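Local coordinates for protein imidazolonepropionase (Unidentified, PDB 2Q09) that catalyses the hydrolytic opening of the imidazolone ring of imidazolone-5-propanoate to give N-formimidoyl-L-glutamate, the third step of histidine degradation, at residues A[23-27]-A[381-385]; A[63-67]-A[364-368]; A[67-71]-A[327-331]; A[123-128]-A[161-167]. Numbering follows the deposited sequence.

Contact 1. Residues A[23-27]-A[381-385]; sequences DYGLL and GHPAE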
loop_
_atom_site.group_PDB
_atom_site.type_symbol
_atom_site.label_atom_id
_atom_site.label_comp_id
_atom_site.label_asym_id
_atom_site.label_seq_id
_atom_site.Cartn_x
_atom_site.Cartn_y
_atom_site.Cartn_z
ATOM N N ASP A 23 -9.815 18.649 8.488
ATOM C CA ASP A 23 -10.156 18.148 7.166
ATOM C C ASP A 23 -8.943 17.931 6.258
ATOM O O ASP A 23 -8.066 17.119 6.566
ATOM C CB ASP A 23 -11.160 19.093 6.499
ATOM C CG ASP A 23 -12.381 19.346 7.367
ATOM O OD1 ASP A 23 -12.914 18.381 7.947
ATOM O OD2 ASP A 23 -12.815 20.512 7.467
ATOM N N TYR A 24 -8.905 18.657 5.145
ATOM C CA TYR A 24 -7.829 18.539 4.159
ATOM C C TYR A 24 -6.642 19.452 4.430
ATOM O O TYR A 24 -5.635 19.393 3.719
ATOM C CB TYR A 24 -8.368 18.870 2.765
ATOM C CG TYR A 24 -9.398 17.896 2.253
ATOM C CD1 TYR A 24 -9.017 16.656 1.736
ATOM C CD2 TYR A 24 -10.761 18.213 2.275
ATOM C CE1 TYR A 24 -9.965 15.755 1.254
ATOM C CE2 TYR A 24 -11.717 17.319 1.801
ATOM C CZ TYR A 24 -11.309 16.094 1.289
ATOM O OH TYR A 24 -12.237 15.204 0.809
ATOM N N GLY A 25 -6.756 20.301 5.445
ATOM C CA GLY A 25 -5.675 21.222 5.731
ATOM C C GLY A 25 -5.473 22.164 4.555
ATOM O O GLY A 25 -4.342 22.522 4.232
ATOM N N LEU A 26 -6.572 22.554 3.907
ATOM C CA LEU A 26 -6.518 23.459 2.757
ATOM C C LEU A 26 -6.167 24.872 3.209
ATOM O O LEU A 26 -6.665 25.339 4.235
ATOM C CB LEU A 26 -7.869 23.498 2.036
ATOM C CG LEU A 26 -8.165 22.494 0.920
ATOM C CD1 LEU A 26 -9.635 22.563 0.559
ATOM C CD2 LEU A 26 -7.294 22.803 -0.304
ATOM N N LEU A 27 -5.323 25.545 2.433
ATOM C CA LEU A 27 -4.898 26.910 2.748
ATOM C C LEU A 27 -5.112 27.824 1.546
ATOM O O LEU A 27 -5.442 27.360 0.445
ATOM C CB LEU A 27 -3.414 26.932 3.110
ATOM C CG LEU A 27 -2.879 25.936 4.143
ATOM C CD1 LEU A 27 -1.364 26.051 4.186
ATOM C CD2 LEU A 27 -3.471 26.214 5.520
ATOM N N GLY A 381 -11.002 21.065 -9.031
ATOM C CA GLY A 381 -11.105 22.090 -8.009
ATOM C C GLY A 381 -10.997 21.771 -6.532
ATOM O O GLY A 381 -10.412 22.548 -5.779
ATOM N N HIS A 382 -11.535 20.635 -6.113
ATOM C CA HIS A 382 -11.529 20.296 -4.699
ATOM C C HIS A 382 -11.024 18.864 -4.473
ATOM O O HIS A 382 -11.288 17.970 -5.275
ATOM C CB HIS A 382 -12.954 20.478 -4.174
ATOM C CG HIS A 382 -13.071 20.440 -2.685
ATOM N ND1 HIS A 382 -13.103 19.261 -1.971
ATOM C CD2 HIS A 382 -13.186 21.436 -1.776
ATOM C CE1 HIS A 382 -13.237 19.533 -0.686
ATOM N NE2 HIS A 382 -13.290 20.846 -0.539
ATOM N N PRO A 383 -10.280 18.631 -3.375
ATOM C CA PRO A 383 -9.755 17.295 -3.086
ATOM C C PRO A 383 -10.811 16.199 -2.902
ATOM O O PRO A 383 -10.523 15.015 -3.101
ATOM C CB PRO A 383 -8.902 17.521 -1.837
ATOM C CG PRO A 383 -9.595 18.666 -1.157
ATOM C CD PRO A 383 -9.889 19.583 -2.323
ATOM N N ALA A 384 -12.021 16.588 -2.513
ATOM C CA ALA A 384 -13.093 15.613 -2.333
ATOM C C ALA A 384 -13.308 14.846 -3.640
ATOM O O ALA A 384 -13.726 13.683 -3.639
ATOM C CB ALA A 384 -14.398 16.322 -1.924
ATOM N N GLU A 385 -13.016 15.500 -4.759
ATOM C CA GLU A 385 -13.204 14.870 -6.057
ATOM C C GLU A 385 -12.276 13.675 -6.317
ATOM O O GLU A 385 -12.577 12.821 -7.154
ATOM C CB GLU A 385 -13.041 15.899 -7.182
ATOM C CG GLU A 385 -13.210 15.269 -8.555
ATOM C CD GLU A 385 -13.536 16.267 -9.647
ATOM O OE1 GLU A 385 -13.673 15.827 -10.802
ATOM O OE2 GLU A 385 -13.660 17.480 -9.362
#

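Contact 2. Residues A[63-67]-A[364-368]; sequences LVTPG and LGQLR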
loop_
_atom_site.group_PDB
_atom_site.type_symbol
_atom_site.label_atom_id
_atom_site.label_comp_id
_atom_site.label_asym_id
_atom_site.label_seq_id
_atom_site.Cartn_x
_atom_site.Cartn_y
_atom_site.Cartn_z
ATOM N N LEU A 63 -5.088 23.256 -7.484
ATOM C CA LEU A 63 -4.998 22.513 -6.237
ATOM C C LEU A 63 -3.737 21.641 -6.203
ATOM O O LEU A 63 -3.393 20.990 -7.196
ATOM C CB LEU A 63 -6.222 21.607 -6.113
ATOM C CG LEU A 63 -6.179 20.494 -5.068
ATOM C CD1 LEU A 63 -6.294 21.092 -3.663
ATOM C CD2 LEU A 63 -7.349 19.520 -5.337
ATOM N N VAL A 64 -3.055 21.620 -5.062
ATOM C CA VAL A 64 -1.877 20.778 -4.913
ATOM C C VAL A 64 -2.058 19.921 -3.665
ATOM O O VAL A 64 -2.576 20.385 -2.653
ATOM C CB VAL A 64 -0.577 21.616 -4.815
ATOM C CG1 VAL A 64 -0.645 22.566 -3.627
ATOM C CG2 VAL A 64 0.621 20.698 -4.683
ATOM N N THR A 65 -1.646 18.665 -3.750
ATOM C CA THR A 65 -1.776 17.738 -2.629
ATOM C C THR A 65 -0.510 16.891 -2.550
ATOM O O THR A 65 0.306 16.884 -3.460
ATOM C CB THR A 65 -2.938 16.735 -2.821
ATOM O OG1 THR A 65 -2.585 15.801 -3.848
ATOM C CG2 THR A 65 -4.210 17.456 -3.238
ATOM N N PRO A 66 -0.333 16.164 -1.447
ATOM C CA PRO A 66 0.851 15.306 -1.316
ATOM C C PRO A 66 0.652 14.184 -2.343
ATOM O O PRO A 66 -0.479 13.982 -2.815
ATOM C CB PRO A 66 0.726 14.744 0.088
ATOM C CG PRO A 66 -0.020 15.815 0.834
ATOM C CD PRO A 66 -1.086 16.214 -0.185
ATOM N N GLY A 67 1.724 13.489 -2.719
ATOM C CA GLY A 67 1.582 12.406 -3.677
ATOM C C GLY A 67 0.802 11.297 -2.999
ATOM O O GLY A 67 0.922 11.124 -1.787
ATOM N N LEU A 364 6.864 11.628 4.473
ATOM C CA LEU A 364 5.857 11.755 3.419
ATOM C C LEU A 364 4.420 11.892 3.906
ATOM O O LEU A 364 4.129 11.698 5.084
ATOM C CB LEU A 364 5.931 10.522 2.516
ATOM C CG LEU A 364 7.245 10.240 1.784
ATOM C CD1 LEU A 364 7.299 8.783 1.331
ATOM C CD2 LEU A 364 7.353 11.177 0.603
ATOM N N GLY A 365 3.527 12.229 2.981
ATOM C CA GLY A 365 2.121 12.328 3.315
ATOM C C GLY A 365 1.543 13.679 3.679
ATOM O O GLY A 365 0.319 13.789 3.827
ATOM N N GLN A 366 2.393 14.694 3.833
ATOM C CA GLN A 366 1.910 16.028 4.190
ATOM C C GLN A 366 2.724 17.109 3.491
ATOM O O GLN A 366 3.902 16.919 3.203
ATOM C CB GLN A 366 2.015 16.248 5.697
ATOM C CG GLN A 366 1.322 15.202 6.548
ATOM C CD GLN A 366 1.535 15.445 8.026
ATOM O OE1 GLN A 366 1.197 16.512 8.546
ATOM N NE2 GLN A 366 2.104 14.461 8.712
ATOM N N LEU A 367 2.089 18.244 3.217
ATOM C CA LEU A 367 2.789 19.351 2.583
ATOM C C LEU A 367 3.311 20.235 3.713
ATOM O O LEU A 367 2.705 21.246 4.075
ATOM C CB LEU A 367 1.856 20.151 1.660
ATOM C CG LEU A 367 1.221 19.413 0.471
ATOM C CD1 LEU A 367 0.540 20.436 -0.432
ATOM C CD2 LEU A 367 2.273 18.652 -0.321
ATOM N N ARG A 368 4.428 19.810 4.295
ATOM C CA ARG A 368 5.072 20.541 5.376
ATOM C C ARG A 368 6.528 20.797 5.035
ATOM O O ARG A 368 7.181 19.978 4.393
ATOM C CB ARG A 368 5.081 19.733 6.664
ATOM C CG ARG A 368 3.762 19.406 7.288
ATOM C CD ARG A 368 4.060 18.913 8.687
ATOM N NE ARG A 368 2.873 18.516 9.425
ATOM C CZ ARG A 368 2.711 18.732 10.723
ATOM N NH1 ARG A 368 3.662 19.352 11.411
ATOM N NH2 ARG A 368 1.610 18.329 11.334
#

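Contact 3. Residues A[67-71]-A[327-331]; sequences GLIDC and SLRMA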
loop_
_atom_site.group_PDB
_atom_site.type_symbol
_atom_site.label_atom_id
_atom_site.label_comp_id
_atom_site.label_asym_id
_atom_site.label_seq_id
_atom_site.Cartn_x
_atom_site.Cartn_y
_atom_site.Cartn_z
ATOM N N GLY A 67 1.724 13.489 -2.719
ATOM C CA GLY A 67 1.582 12.406 -3.677
ATOM C C GLY A 67 0.802 11.297 -2.999
ATOM O O GLY A 67 0.922 11.124 -1.787
ATOM N N LEU A 68 0.018 10.535 -3.750
ATOM C CA LEU A 68 -0.764 9.467 -3.135
ATOM C C LEU A 68 0.126 8.266 -2.819
ATOM O O LEU A 68 1.157 8.042 -3.465
ATOM C CB LEU A 68 -1.922 9.054 -4.048
ATOM C CG LEU A 68 -2.811 10.197 -4.563
ATOM C CD1 LEU A 68 -3.989 9.606 -5.322
ATOM C CD2 LEU A 68 -3.296 11.074 -3.406
ATOM N N ILE A 69 -0.282 7.510 -1.806
ATOM C CA ILE A 69 0.461 6.341 -1.368
ATOM C C ILE A 69 -0.438 5.105 -1.290
ATOM O O ILE A 69 -1.475 5.145 -0.623
ATOM C CB ILE A 69 1.070 6.618 0.025
ATOM C CG1 ILE A 69 1.936 7.883 -0.045
ATOM C CG2 ILE A 69 1.894 5.429 0.510
ATOM C CD1 ILE A 69 2.452 8.358 1.304
ATOM N N ASP A 70 -0.026 4.025 -1.955
ATOM C CA ASP A 70 -0.760 2.748 -1.965
ATOM C C ASP A 70 0.115 1.810 -1.132
ATOM O O ASP A 70 1.079 1.229 -1.637
ATOM C CB ASP A 70 -0.888 2.230 -3.406
ATOM C CG ASP A 70 -2.014 1.229 -3.576
ATOM O OD1 ASP A 70 -2.222 0.794 -4.726
ATOM O OD2 ASP A 70 -2.688 0.884 -2.580
ATOM N N CYS A 71 -0.229 1.664 0.142
ATOM C CA CYS A 71 0.574 0.886 1.079
ATOM C C CYS A 71 0.369 -0.619 1.186
ATOM O O CYS A 71 0.922 -1.239 2.095
ATOM C CB CYS A 71 0.437 1.500 2.479
ATOM S SG CYS A 71 -1.254 1.393 3.209
ATOM N N SER A 327 -6.187 0.291 -9.390
ATOM C CA SER A 327 -6.638 1.653 -9.180
ATOM C C SER A 327 -6.703 1.946 -7.685
ATOM O O SER A 327 -7.401 1.254 -6.936
ATOM C CB SER A 327 -8.028 1.850 -9.791
ATOM O OG SER A 327 -8.487 3.173 -9.571
ATOM N N LEU A 328 -5.971 2.962 -7.244
ATOM C CA LEU A 328 -6.007 3.337 -5.837
ATOM C C LEU A 328 -7.260 4.177 -5.614
ATOM O O LEU A 328 -7.947 4.043 -4.605
ATOM C CB LEU A 328 -4.777 4.161 -5.443
ATOM C CG LEU A 328 -4.836 4.736 -4.020
ATOM C CD1 LEU A 328 -4.934 3.597 -3.006
ATOM C CD2 LEU A 328 -3.598 5.586 -3.746
ATOM N N ARG A 329 -7.551 5.049 -6.571
ATOM C CA ARG A 329 -8.720 5.908 -6.448
ATOM C C ARG A 329 -10.035 5.140 -6.417
ATOM O O ARG A 329 -10.974 5.554 -5.741
ATOM C CB ARG A 329 -8.715 6.968 -7.552
ATOM C CG ARG A 329 -7.581 7.980 -7.334
ATOM C CD ARG A 329 -7.522 9.057 -8.399
ATOM N NE ARG A 329 -8.696 9.920 -8.371
ATOM C CZ ARG A 329 -8.860 10.962 -9.181
ATOM N NH1 ARG A 329 -7.918 11.260 -10.068
ATOM N NH2 ARG A 329 -9.962 11.696 -9.126
HETATM N N MSE A 330 -10.104 4.013 -7.121
HETATM C CA MSE A 330 -11.325 3.208 -7.111
HETATM C C MSE A 330 -11.463 2.681 -5.679
HETATM O O MSE A 330 -12.565 2.573 -5.134
HETATM C CB MSE A 330 -11.210 2.032 -8.084
HETATM C CG MSE A 330 -12.463 1.175 -8.187
HETATM SE SE MSE A 330 -13.952 2.131 -9.035
HETATM C CE MSE A 330 -15.122 2.298 -7.514
ATOM N N ALA A 331 -10.329 2.363 -5.066
ATOM C CA ALA A 331 -10.335 1.858 -3.697
ATOM C C ALA A 331 -10.858 2.930 -2.745
ATOM O O ALA A 331 -11.569 2.637 -1.780
ATOM C CB ALA A 331 -8.924 1.434 -3.280
#

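Contact 4. Residues A[123-128]-A[161-167]; sequences ALPRVK and LGEALPI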
loop_
_atom_site.group_PDB
_atom_site.type_symbol
_atom_site.label_atom_id
_atom_site.label_comp_id
_atom_site.label_asym_id
_atom_site.label_seq_id
_atom_site.Cartn_x
_atom_site.Cartn_y
_atom_site.Cartn_z
ATOM N N ALA A 123 4.873 -6.217 -14.726
ATOM C CA ALA A 123 4.527 -5.232 -13.707
ATOM C C ALA A 123 4.599 -3.776 -14.164
ATOM O O ALA A 123 3.906 -2.925 -13.600
ATOM C CB ALA A 123 5.415 -5.432 -12.465
ATOM N N LEU A 124 5.447 -3.483 -15.150
ATOM C CA LEU A 124 5.586 -2.109 -15.639
ATOM C C LEU A 124 4.253 -1.404 -15.917
ATOM O O LEU A 124 3.963 -0.372 -15.325
ATOM C CB LEU A 124 6.448 -2.063 -16.911
ATOM C CG LEU A 124 7.958 -2.191 -16.723
ATOM C CD1 LEU A 124 8.663 -2.192 -18.085
ATOM C CD2 LEU A 124 8.454 -1.031 -15.866
ATOM N N PRO A 125 3.429 -1.949 -16.829
ATOM C CA PRO A 125 2.135 -1.332 -17.155
ATOM C C PRO A 125 1.207 -1.151 -15.957
ATOM O O PRO A 125 0.393 -0.227 -15.934
ATOM C CB PRO A 125 1.554 -2.280 -18.201
ATOM C CG PRO A 125 2.140 -3.598 -17.803
ATOM C CD PRO A 125 3.572 -3.237 -17.525
ATOM N N ARG A 126 1.321 -2.034 -14.971
ATOM C CA ARG A 126 0.486 -1.934 -13.780
ATOM C C ARG A 126 0.918 -0.713 -12.965
ATOM O O ARG A 126 0.086 0.089 -12.541
ATOM C CB ARG A 126 0.605 -3.209 -12.944
ATOM C CG ARG A 126 0.133 -4.473 -13.699
ATOM C CD ARG A 126 0.483 -5.765 -12.953
ATOM N NE ARG A 126 0.217 -6.931 -13.794
ATOM C CZ ARG A 126 0.771 -8.129 -13.627
ATOM N NH1 ARG A 126 1.633 -8.334 -12.638
ATOM N NH2 ARG A 126 0.474 -9.119 -14.464
ATOM N N VAL A 127 2.219 -0.572 -12.750
ATOM C CA VAL A 127 2.729 0.566 -11.997
ATOM C C VAL A 127 2.449 1.875 -12.728
ATOM O O VAL A 127 2.199 2.896 -12.093
ATOM C CB VAL A 127 4.248 0.455 -11.754
ATOM C CG1 VAL A 127 4.748 1.683 -10.977
ATOM C CG2 VAL A 127 4.550 -0.811 -10.968
ATOM N N LYS A 128 2.474 1.848 -14.056
ATOM C CA LYS A 128 2.222 3.064 -14.820
ATOM C C LYS A 128 0.802 3.570 -14.620
ATOM O O LYS A 128 0.554 4.777 -14.667
ATOM C CB LYS A 128 2.515 2.837 -16.305
ATOM C CG LYS A 128 4.018 2.716 -16.571
ATOM C CD LYS A 128 4.349 2.578 -18.047
ATOM C CE LYS A 128 5.854 2.454 -18.222
ATOM N NZ LYS A 128 6.267 2.319 -19.646
ATOM N N LEU A 161 11.680 -1.892 -10.343
ATOM C CA LEU A 161 10.600 -0.988 -10.716
ATOM C C LEU A 161 10.848 0.397 -10.134
ATOM O O LEU A 161 10.637 1.406 -10.809
ATOM C CB LEU A 161 9.258 -1.541 -10.228
ATOM C CG LEU A 161 8.838 -2.846 -10.919
ATOM C CD1 LEU A 161 7.699 -3.505 -10.157
ATOM C CD2 LEU A 161 8.427 -2.536 -12.359
ATOM N N GLY A 162 11.309 0.434 -8.887
ATOM C CA GLY A 162 11.581 1.701 -8.230
ATOM C C GLY A 162 12.735 2.448 -8.873
ATOM O O GLY A 162 12.832 3.667 -8.771
ATOM N N GLU A 163 13.617 1.716 -9.541
ATOM C CA GLU A 163 14.763 2.335 -10.203
ATOM C C GLU A 163 14.422 2.771 -11.621
ATOM O O GLU A 163 14.913 3.795 -12.098
ATOM C CB GLU A 163 15.939 1.358 -10.249
ATOM C CG GLU A 163 16.661 1.192 -8.922
ATOM C CD GLU A 163 17.274 2.492 -8.440
ATOM O OE1 GLU A 163 16.528 3.353 -7.927
ATOM O OE2 GLU A 163 18.503 2.660 -8.589
ATOM N N ALA A 164 13.572 1.998 -12.285
ATOM C CA ALA A 164 13.194 2.293 -13.663
ATOM C C ALA A 164 12.081 3.324 -13.836
ATOM O O ALA A 164 11.995 3.964 -14.891
ATOM C CB ALA A 164 12.810 1.000 -14.371
ATOM N N LEU A 165 11.239 3.498 -12.822
ATOM C CA LEU A 165 10.130 4.444 -12.917
ATOM C C LEU A 165 10.210 5.517 -11.835
ATOM O O LEU A 165 10.819 5.303 -10.785
ATOM C CB LEU A 165 8.794 3.696 -12.807
ATOM C CG LEU A 165 8.514 2.619 -13.865
ATOM C CD1 LEU A 165 7.244 1.862 -13.515
ATOM C CD2 LEU A 165 8.381 3.266 -15.238
ATOM N N PRO A 166 9.591 6.685 -12.080
ATOM C CA PRO A 166 9.601 7.788 -11.112
ATOM C C PRO A 166 8.582 7.543 -9.998
ATOM O O PRO A 166 7.552 8.219 -9.919
ATOM C CB PRO A 166 9.246 8.992 -11.975
ATOM C CG PRO A 166 8.243 8.409 -12.938
ATOM C CD PRO A 166 8.889 7.074 -13.320
ATOM N N ILE A 167 8.887 6.581 -9.134
ATOM C CA ILE A 167 7.980 6.226 -8.051
ATOM C C ILE A 167 8.776 5.540 -6.939
ATOM O O ILE A 167 9.711 4.788 -7.219
ATOM C CB ILE A 167 6.864 5.286 -8.618
ATOM C CG1 ILE A 167 5.637 5.257 -7.703
ATOM C CG2 ILE A 167 7.427 3.891 -8.858
ATOM C CD1 ILE A 167 5.841 4.564 -6.397
#

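Contact 1. Residues A[23-27]-A[381-385]
This contact joins two loops, with no hydrogen bond between them and 210 Å² of buried surface, most of it gathered around the ring of Y24. Along 381-385 the first residue to take part is H382. Its t rotamer carries the imidazole up to the tyrosine: the centroids lie 5.5 Å apart with the planes at 90°, an offset edge-to-face (T-shaped) pair in which the histidine supplies the edge and Y24 the face. The same imidazole is held from within its own segment, because A384 N donates to H382 ND1 at 2.9 Å (N-H...acceptor angle 163°), a capping bond before the helix that follows. P383 comes next and points its CG corner at one face of the tyrosine ring. P383 CG sits 3.5 Å from the Y24 ring centroid and only 10° off the normal, clear CH-pi geometry, while P383 CD meets L26 CD1 at 4.2 Å. A384 meets the phenol oxygen, A384 CA lying 3.3 Å from Y24 OH. At E385 the type I turn begun at H382 closes, with E385 N bonded to H382 O at 3.1 Å. In the fold, 23-27 belongs to the loop between strand 12-14 and strand 30-35, whereas loop 381-385 leads from strand 375-378 into helix 385-388; Y24 also packs on P343, V344 and M347 of helix 343-349, and L26 and P383 both rest on L63 of strand 63-73.

Contact 2. Residues A[63-67]-A[364-368]
L367 and P66 carry this buried contact, contributing 80 and 68 of its 219 Å². The m,t rotamer of L367 extends the side chain to the strand, where L367 CD1 lies 4.0 Å from V64 CG1 and L367 CD2 lies 3.8 Å from P66 CA. The proline ring, puckered C-gamma exo, puts P66 CG 3.8 Å from L367 CG and 3.6 Å from G365 O. At phi/psi 95/-8 a CB on G365 would be jammed against the preceding carbonyl O, which by itself calls for glycine. The side chains pointing away, T65 and Q366, bond within their own segments (T65 OG1 to P66 O, 3.0 Å; R368 NE to Q366 OE1, 2.8 Å) and also to W378 NE1 and S19 N respectively. No hydrogen bond crosses. The contact packs the loop between helix 352-357 and strand 375-378 onto the start of strand 63-73, which runs on into the barrel. Here that strand lies between parallel strand 12-14 and antiparallel strand 375-378; V64 and L367 both pack on P14 and F375.

Contact 3. Residues A[67-71]-A[327-331]
L328, which gives up 85 Å² to the contact, is the knob on which the first turn of helix 328-339 meets strand 63-73. Its t,p rotamer sets CD2 against the strand, 3.9 Å from L68 CB and 3.8 Å from I69 O, while L328 CD1 reaches D70 OD2 at 3.5 Å. L68, with 43 Å² covered, and D70, with 36 Å², point to the helix as alternate residues of the strand, whereas I69 between them points away; the leucine therefore bridges two successive side chains of one strand face. L68 CD1 also approaches R329 CG at 4.4 Å. L328 CD1 is a methyl, so its meeting with D70 OD2 is van der Waals contact; the carboxylate has its polar partners in S315 OG (to OD2) and S316 OG (to OD1). S327 is the helix N-cap, M330 N donating to S327 OG at 3.1 Å; M330 is selenomethionine. The strand is the first of the TIM barrel and leads directly to the metal ligands H72 and H74. Strand 135-141 runs parallel beside it, with V135 packing on L328, while helix 352-357 covers I69 from the other face.

Contact 4. Residues A[123-128]-A[161-167]
Two successive helices on the outside of the amidohydrolase TIM barrel meet here, 116-133 and the end of 148-164, joined through strand 135-141 as parts of consecutive beta-alpha units. The 315 Å² interface is wholly apolar, with no hydrogen bond across it. One bump is L161, whose side chain enters the hollow bounded by A123, L124 and V127: L161 CD1 is 3.8 Å from A123 CB and 4.2 Å from V127 CG2, and L161 CD2 is 3.8 Å from L124 CD2. The small A123 leaves room for L161 CD1. L165, the first residue to leave helical angles, is the second bump, and its 70 Å² of covered surface fits between L124, V127 and K128, with L165 CD1 3.9 Å from L124 CD2 and L165 CD2 4.0 Å from the aliphatic K128 CE. V127 fills the return hollow, lying between L161, L165 and I167. The bumps thus follow the register L124-L161 (CA atoms 7.1 Å apart) and K128-L165 (8.2 Å). F120 of the same helix 116-133 and I140 of strand 135-141 also pack on L161. The tightest approach in the interface is V127 CG1 to L165 CD1, at 3.6 Å, while the same V127 CG1 reaches I167 CG2 at 4.1 Å.

How the contacts relate
Contacts 1, 2 and 3 form a connected series; contacts 2 and 3 use strand 63-73 and share G67, and contact 1 abuts the strand's first residue, L63. Contact 1 touches contact 2 where L63 CD2 lies 3.6 Å from P383 N, and contact 3 where E385 O lies 3.5 Å from R329 NH2; I69 CD1 meets L364 CB at 4.3 Å between contacts 2 and 3. Contact 4 stands apart, about 7 Å from contact 3 at the nearest atoms, and in sequence is nested inside the other three. Contact 3 lies closest to the metal site: the D70 side chain is about 6 Å from that of H72, about 10 Å from the iron and about 13 Å from the inhibitor.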